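Local atomic coordinates of monosaccharide ABC transporter substrate-binding protein, CUT2 family (Bradyrhizobium sp., PDB entry 4YHS), a protein that probably binds a sugar or related small solute outside the inner membrane and delivers it to an ABC importer of the CUT2 family. Residues T117-N131 with I142-P154. Sequence-based numbering, arbitrary orientation.
Sequences TDAVIIGAISADGLN and IPVIDLVNGISSP
Val120 N donates to Pro143 O, Val120 O accepts from Ile145 N, Ile122 N gives to Ile145 O and Ile122 O takes Leu147 N, a ladder that joins strands 119-122 and 144-147 in parallel, 16° apart. On one face Ile121 lies alongside Ile145, CG1 to CG1 3.9 Å, and reaches Leu147 CD2 with CG2; helices 71-87 and 299-314 cover Leu147 and Ile145. On the other face Ile122 CD1 meets Val144 CG1 at 3.7 Å, while Ile151 crosses Ile122 at about a right angle. Packing is tightest where Ile151 CG1, turned beside its own backbone N (chi1 -66°), presses on Ala124 CB at 3.4 Å. Helix 131-138 makes the crossover connection between the two strands, a beta-alpha-beta unit, right-handed as is usual for parallel neighbours, in one of the two Rossmann-like lobes of a periplasmic binding protein. Beyond the strand ends the loops meet through polar groups: Asn149 ND2 bonds Ala124 O at 2.8 Å from above the carbonyl plane and also reaches Tyr99, near the bound bis-tris. At the solvent side Ser152 OG gives its proton to Asp128 OD1 (2.6 Å), above the carboxylate plane, and receives Asn131 ND2 at 3.0 Å, almost straight and in the amide plane. An alanine in place of Asn131 would probably deprive Ser152 OG of this donor and open a gap beside Ser153 CB. A water links Asn131 O with Ser153 OG, which also accepts from Asp155 N.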
ATOM      1  N   THR A 117       5.756  14.939 -22.981  1.00 24.95           N
ATOM      2  CA  THR A 117       4.704  14.224 -22.285  1.00 24.32           C
ATOM      3  C   THR A 117       3.614  15.199 -21.818  1.00 24.23           C
ATOM      4  O   THR A 117       3.848  16.413 -21.750  1.00 23.12           O
ATOM      5  CB  THR A 117       5.264  13.459 -21.088  1.00 26.09           C
ATOM      6  OG1 THR A 117       4.298  12.533 -20.624  1.00 23.26           O
ATOM      7  CG2 THR A 117       5.637  14.404 -19.961  1.00 24.66           C
ATOM      8  N   ASP A 118       2.435  14.674 -21.509  1.00 21.70           N
ATOM      9  CA  ASP A 118       1.326  15.500 -21.040  1.00 26.42           C
ATOM     10  C   ASP A 118       1.190  15.589 -19.525  1.00 25.60           C
ATOM     11  O   ASP A 118       0.817  16.642 -19.013  1.00 19.48           O
ATOM     12  CB  ASP A 118       0.021  14.992 -21.650  1.00 22.07           C
ATOM     13  CG  ASP A 118       0.030  15.068 -23.154  1.00 22.91           C
ATOM     14  OD1 ASP A 118       0.543  16.069 -23.698  1.00 32.69           O
ATOM     15  OD2 ASP A 118      -0.489  14.146 -23.805  1.00 28.60           O
ATOM     16  N   ALA A 119       1.485  14.493 -18.823  1.00 20.13           N
ATOM     17  CA  ALA A 119       1.455  14.448 -17.357  1.00 20.10           C
ATOM     18  C   ALA A 119       2.509  13.464 -16.861  1.00 18.29           C
ATOM     19  O   ALA A 119       2.919  12.573 -17.602  1.00 20.19           O
ATOM     20  CB  ALA A 119       0.063  14.041 -16.843  1.00 17.59           C
ATOM     21  N   VAL A 120       2.935  13.663 -15.612  1.00 17.16           N
ATOM     22  CA  VAL A 120       3.893  12.790 -14.953  1.00 18.28           C
ATOM     23  C   VAL A 120       3.283  12.194 -13.669  1.00 19.34           C
ATOM     24  O   VAL A 120       2.832  12.923 -12.798  1.00 17.04           O
ATOM     25  CB  VAL A 120       5.206  13.548 -14.624  1.00 16.00           C
ATOM     26  CG1 VAL A 120       6.175  12.620 -13.918  1.00 20.23           C
ATOM     27  CG2 VAL A 120       5.848  14.096 -15.910  1.00 18.33           C
ATOM     28  N   ILE A 121       3.288  10.868 -13.564  1.00 16.44           N
ATOM     29  CA  ILE A 121       2.836  10.145 -12.386  1.00 17.62           C
ATOM     30  C   ILE A 121       4.081   9.582 -11.713  1.00 20.27           C
ATOM     31  O   ILE A 121       4.854   8.914 -12.351  1.00 15.79           O
ATOM     32  CB  ILE A 121       1.832   9.033 -12.799  1.00 17.29           C
ATOM     33  CG1 ILE A 121       0.583   9.682 -13.405  1.00 18.63           C
ATOM     34  CG2 ILE A 121       1.441   8.153 -11.634  1.00 18.02           C
ATOM     35  CD1 ILE A 121      -0.323   8.670 -14.106  1.00 18.01           C
ATOM     36  N   ILE A 122       4.284   9.892 -10.437  1.00 15.04           N
ATOM     37  CA  ILE A 122       5.535   9.561  -9.742  1.00 12.75           C
ATOM     38  C   ILE A 122       5.317   8.740  -8.474  1.00 14.43           C
ATOM     39  O   ILE A 122       4.574   9.148  -7.588  1.00 14.93           O
ATOM     40  CB  ILE A 122       6.295  10.833  -9.317  1.00 17.06           C
ATOM     41  CG1 ILE A 122       6.608  11.732 -10.498  1.00 19.91           C
ATOM     42  CG2 ILE A 122       7.621  10.489  -8.625  1.00 18.04           C
ATOM     43  CD1 ILE A 122       7.278  13.035 -10.089  1.00 17.07           C
ATOM     44  N   GLY A 123       6.013   7.606  -8.390  1.00 13.39           N
ATOM     45  CA  GLY A 123       6.200   6.888  -7.146  1.00 12.72           C
ATOM     46  C   GLY A 123       7.574   7.267  -6.625  1.00 15.52           C
ATOM     47  O   GLY A 123       8.588   6.730  -7.071  1.00 15.92           O
ATOM     48  N   ALA A 124       7.603   8.216  -5.687  1.00 15.65           N
ATOM     49  CA  ALA A 124       8.835   8.915  -5.344  1.00 18.47           C
ATOM     50  C   ALA A 124       9.776   8.110  -4.465  1.00 17.60           C
ATOM     51  O   ALA A 124       9.358   7.513  -3.474  1.00 18.91           O
ATOM     52  CB  ALA A 124       8.507  10.216  -4.671  1.00 18.05           C
ATOM     53  N   ILE A 125      11.065   8.146  -4.808  1.00 16.73           N
ATOM     54  CA  ILE A 125      12.054   7.469  -3.998  1.00 16.62           C
ATOM     55  C   ILE A 125      12.206   8.179  -2.638  1.00 20.15           C
ATOM     56  O   ILE A 125      12.460   7.536  -1.633  1.00 19.05           O
ATOM     57  CB  ILE A 125      13.409   7.382  -4.758  1.00 16.63           C
ATOM     58  CG1 ILE A 125      13.343   6.211  -5.753  1.00 21.17           C
ATOM     59  CG2 ILE A 125      14.586   7.208  -3.796  1.00 22.44           C
ATOM     60  CD1 ILE A 125      14.505   6.153  -6.763  1.00 22.67           C
ATOM     61  N   SER A 126      12.056   9.504  -2.589  1.00 21.69           N
ATOM     62  CA  SER A 126      11.991  10.157  -1.285  1.00 24.84           C
ATOM     63  C   SER A 126      10.956  11.285  -1.287  1.00 26.97           C
ATOM     64  O   SER A 126      10.549  11.774  -2.333  1.00 17.57           O
ATOM     65  CB  SER A 126      13.376  10.675  -0.851  1.00 35.22           C
ATOM     66  OG  SER A 126      13.696  11.949  -1.381  1.00 31.55           O
ATOM     67  N   ALA A 127      10.518  11.669  -0.099  1.00 25.17           N
ATOM     68  CA  ALA A 127       9.474  12.680   0.042  1.00 24.85           C
ATOM     69  C   ALA A 127       9.849  14.057  -0.498  1.00 23.75           C
ATOM     70  O   ALA A 127       8.984  14.734  -1.063  1.00 24.90           O
ATOM     71  CB  ALA A 127       9.072  12.805   1.516  1.00 28.15           C
ATOM     72  N   ASP A 128      11.113  14.468  -0.314  1.00 20.75           N
ATOM     73  CA  ASP A 128      11.606  15.795  -0.672  1.00 21.74           C
ATOM     74  C   ASP A 128      12.545  15.819  -1.881  1.00 26.00           C
ATOM     75  O   ASP A 128      12.819  16.878  -2.416  1.00 25.48           O
ATOM     76  CB  ASP A 128      12.394  16.409   0.485  1.00 29.07           C
ATOM     77  CG  ASP A 128      11.631  16.396   1.790  1.00 43.44           C
ATOM     78  OD1 ASP A 128      10.377  16.297   1.770  1.00 40.64           O
ATOM     79  OD2 ASP A 128      12.305  16.494   2.841  1.00 42.39           O
ATOM     80  N   GLY A 129      13.083  14.663  -2.266  1.00 24.29           N
ATOM     81  CA  GLY A 129      14.223  14.631  -3.172  1.00 33.10           C
ATOM     82  C   GLY A 129      13.912  15.042  -4.605  1.00 20.97           C
ATOM     83  O   GLY A 129      14.801  15.404  -5.370  1.00 28.32           O
ATOM     84  N   LEU A 130      12.634  14.941  -4.972  1.00 20.05           N
ATOM     85  CA  LEU A 130      12.173  15.297  -6.317  1.00 24.19           C
ATOM     86  C   LEU A 130      11.531  16.683  -6.363  1.00 28.31           C
ATOM     87  O   LEU A 130      11.060  17.117  -7.415  1.00 24.53           O
ATOM     88  CB  LEU A 130      11.154  14.283  -6.818  1.00 20.72           C
ATOM     89  CG  LEU A 130      11.560  12.817  -6.770  1.00 21.36           C
ATOM     90  CD1 LEU A 130      10.385  11.997  -7.267  1.00 23.90           C
ATOM     91  CD2 LEU A 130      12.815  12.591  -7.605  1.00 24.46           C
ATOM     92  N   ASN A 131      11.514  17.377  -5.232  1.00 23.56           N
ATOM     93  CA  ASN A 131      10.825  18.667  -5.152  1.00 23.19           C
ATOM     94  C   ASN A 131      11.367  19.709  -6.142  1.00 24.86           C
ATOM     95  O   ASN A 131      10.610  20.481  -6.722  1.00 24.44           O
ATOM     96  CB  ASN A 131      10.906  19.202  -3.722  1.00 26.04           C
ATOM     97  CG  ASN A 131       9.961  18.485  -2.778  1.00 26.48           C
ATOM     98  OD1 ASN A 131       9.290  17.509  -3.161  1.00 26.29           O
ATOM     99  ND2 ASN A 131       9.916  18.945  -1.522  1.00 26.39           N
ATOM    100  N   ILE A 142       2.724  21.036 -16.753  1.00 28.97           N
ATOM    101  CA  ILE A 142       2.520  19.595 -16.770  1.00 20.77           C
ATOM    102  C   ILE A 142       2.044  19.089 -15.388  1.00 20.67           C
ATOM    103  O   ILE A 142       2.754  19.257 -14.402  1.00 24.87           O
ATOM    104  CB  ILE A 142       3.822  18.885 -17.180  1.00 22.77           C
ATOM    105  CG1 ILE A 142       4.198  19.257 -18.634  1.00 27.04           C
ATOM    106  CG2 ILE A 142       3.680  17.372 -17.024  1.00 29.21           C
ATOM    107  CD1 ILE A 142       5.582  18.815 -19.037  1.00 32.28           C
ATOM    108  N   PRO A 143       0.852  18.471 -15.319  1.00 26.23           N
ATOM    109  CA  PRO A 143       0.374  17.979 -14.019  1.00 20.26           C
ATOM    110  C   PRO A 143       1.278  16.881 -13.472  1.00 22.29           C
ATOM    111  O   PRO A 143       1.731  16.028 -14.250  1.00 18.92           O
ATOM    112  CB  PRO A 143      -1.015  17.419 -14.332  1.00 28.35           C
ATOM    113  CG  PRO A 143      -1.401  17.988 -15.625  1.00 31.49           C
ATOM    114  CD  PRO A 143      -0.149  18.264 -16.378  1.00 27.52           C
ATOM    115  N   VAL A 144       1.513  16.893 -12.162  1.00 18.17           N
ATOM    116  CA  VAL A 144       2.327  15.867 -11.519  1.00 17.96           C
ATOM    117  C   VAL A 144       1.457  15.191 -10.460  1.00 21.47           C
ATOM    118  O   VAL A 144       0.928  15.845  -9.555  1.00 20.99           O
ATOM    119  CB  VAL A 144       3.614  16.448 -10.885  1.00 19.15           C
ATOM    120  CG1 VAL A 144       4.436  15.346 -10.261  1.00 23.18           C
ATOM    121  CG2 VAL A 144       4.442  17.208 -11.945  1.00 22.76           C
ATOM    122  N   ILE A 145       1.346  13.870 -10.573  1.00 19.59           N
ATOM    123  CA  ILE A 145       0.551  13.056  -9.647  1.00 13.74           C
ATOM    124  C   ILE A 145       1.457  12.265  -8.691  1.00 16.63           C
ATOM    125  O   ILE A 145       2.370  11.560  -9.130  1.00 17.64           O
ATOM    126  CB  ILE A 145      -0.314  12.044 -10.414  1.00 18.13           C
ATOM    127  CG1 ILE A 145      -1.075  12.700 -11.552  1.00 23.25           C
ATOM    128  CG2 ILE A 145      -1.263  11.334  -9.482  1.00 15.65           C
ATOM    129  CD1 ILE A 145      -1.996  13.749 -11.135  1.00 25.07           C
ATOM    130  N   ASP A 146       1.169  12.372  -7.400  1.00 12.41           N
ATOM    131  CA  ASP A 146       1.870  11.680  -6.330  1.00 16.22           C
ATOM    132  C   ASP A 146       1.233  10.302  -6.089  1.00 17.74           C
ATOM    133  O   ASP A 146       0.129  10.201  -5.545  1.00 17.45           O
ATOM    134  CB  ASP A 146       1.805  12.582  -5.077  1.00 19.35           C
ATOM    135  CG  ASP A 146       2.484  12.009  -3.864  1.00 15.26           C
ATOM    136  OD1 ASP A 146       3.078  10.894  -3.912  1.00 18.45           O
ATOM    137  OD2 ASP A 146       2.406  12.735  -2.843  1.00 16.46           O
ATOM    138  N   LEU A 147       1.956   9.245  -6.462  1.00 15.39           N
ATOM    139  CA  LEU A 147       1.438   7.860  -6.432  1.00 15.04           C
ATOM    140  C   LEU A 147       2.129   7.047  -5.343  1.00 13.87           C
ATOM    141  O   LEU A 147       3.370   6.944  -5.315  1.00 14.29           O
ATOM    142  CB  LEU A 147       1.619   7.191  -7.802  1.00 11.45           C
ATOM    143  CG  LEU A 147       1.328   5.678  -7.922  1.00 14.29           C
ATOM    144  CD1 LEU A 147      -0.119   5.319  -7.652  1.00 15.95           C
ATOM    145  CD2 LEU A 147       1.709   5.169  -9.315  1.00 18.21           C
ATOM    146  N   VAL A 148       1.310   6.554  -4.414  1.00 11.77           N
ATOM    147  CA  VAL A 148       1.675   5.596  -3.364  1.00 13.43           C
ATOM    148  C   VAL A 148       2.521   6.161  -2.218  1.00 19.16           C
ATOM    149  O   VAL A 148       2.134   6.006  -1.048  1.00 16.48           O
ATOM    150  CB  VAL A 148       2.411   4.367  -3.930  1.00 13.76           C
ATOM    151  CG1 VAL A 148       2.821   3.442  -2.765  1.00 13.30           C
ATOM    152  CG2 VAL A 148       1.486   3.545  -4.869  1.00 12.89           C
ATOM    153  N   ASN A 149       3.662   6.774  -2.525  1.00 16.88           N
ATOM    154  CA  ASN A 149       4.672   7.026  -1.486  1.00 16.25           C
ATOM    155  C   ASN A 149       4.559   8.342  -0.728  1.00 21.79           C
ATOM    156  O   ASN A 149       4.856   8.382   0.466  1.00 23.45           O
ATOM    157  CB  ASN A 149       6.080   6.959  -2.078  1.00 16.27           C
ATOM    158  CG  ASN A 149       6.520   5.563  -2.333  1.00 16.74           C
ATOM    159  OD1 ASN A 149       5.915   4.612  -1.837  1.00 17.25           O
ATOM    160  ND2 ASN A 149       7.614   5.416  -3.078  1.00 19.92           N
ATOM    161  N   GLY A 150       4.157   9.413  -1.400  1.00 15.00           N
ATOM    162  CA  GLY A 150       3.980  10.696  -0.737  1.00 23.73           C
ATOM    163  C   GLY A 150       5.138  11.615  -1.020  1.00 18.58           C
ATOM    164  O   GLY A 150       6.298  11.302  -0.757  1.00 21.52           O
ATOM    165  N   ILE A 151       4.800  12.751  -1.595  1.00 15.22           N
ATOM    166  CA  ILE A 151       5.740  13.799  -1.967  1.00 17.54           C
ATOM    167  C   ILE A 151       5.365  15.086  -1.261  1.00 21.82           C
ATOM    168  O   ILE A 151       4.180  15.436  -1.218  1.00 19.36           O
ATOM    169  CB  ILE A 151       5.716  14.005  -3.504  1.00 19.34           C
ATOM    170  CG1 ILE A 151       6.265  12.755  -4.205  1.00 20.65           C
ATOM    171  CG2 ILE A 151       6.465  15.255  -3.941  1.00 15.01           C
ATOM    172  CD1 ILE A 151       5.875  12.717  -5.671  1.00 19.71           C
ATOM    173  N   SER A 152       6.359  15.800  -0.727  1.00 17.91           N
ATOM    174  CA  SER A 152       6.091  17.031   0.053  1.00 22.61           C
ATOM    175  C   SER A 152       6.031  18.292  -0.820  1.00 29.59           C
ATOM    176  O   SER A 152       5.627  19.364  -0.365  1.00 25.43           O
ATOM    177  CB  SER A 152       7.139  17.183   1.163  1.00 32.75           C
ATOM    178  OG  SER A 152       8.386  17.632   0.671  1.00 23.26           O
ATOM    179  N   SER A 153       6.401  18.170  -2.091  1.00 21.16           N
ATOM    180  CA  SER A 153       6.309  19.315  -2.997  1.00 23.30           C
ATOM    181  C   SER A 153       4.912  19.933  -3.034  1.00 20.98           C
ATOM    182  O   SER A 153       3.930  19.216  -3.179  1.00 25.57           O
ATOM    183  CB  SER A 153       6.667  18.914  -4.435  1.00 20.99           C
ATOM    184  OG  SER A 153       6.406  20.014  -5.302  1.00 24.55           O
ATOM    185  N   PRO A 154       4.819  21.252  -2.903  1.00 19.80           N
ATOM    186  CA  PRO A 154       3.519  21.919  -3.076  1.00 22.90           C
ATOM    187  C   PRO A 154       3.001  21.946  -4.505  1.00 27.70           C
ATOM    188  O   PRO A 154       1.851  22.322  -4.712  1.00 26.88           O
ATOM    189  CB  PRO A 154       3.813  23.342  -2.610  1.00 25.75           C
ATOM    190  CG  PRO A 154       5.226  23.534  -2.921  1.00 29.84           C
ATOM    191  CD  PRO A 154       5.883  22.233  -2.599  1.00 20.46           C
TER
HETATM  192  O   HOH W   1       5.085   9.161  -4.554  1.00 14.26           O
HETATM  193  O   HOH W   2       8.601   9.155  -0.665  1.00 44.53           O
HETATM  194  O   HOH W   3       8.388  21.541  -5.450  1.00 25.72           O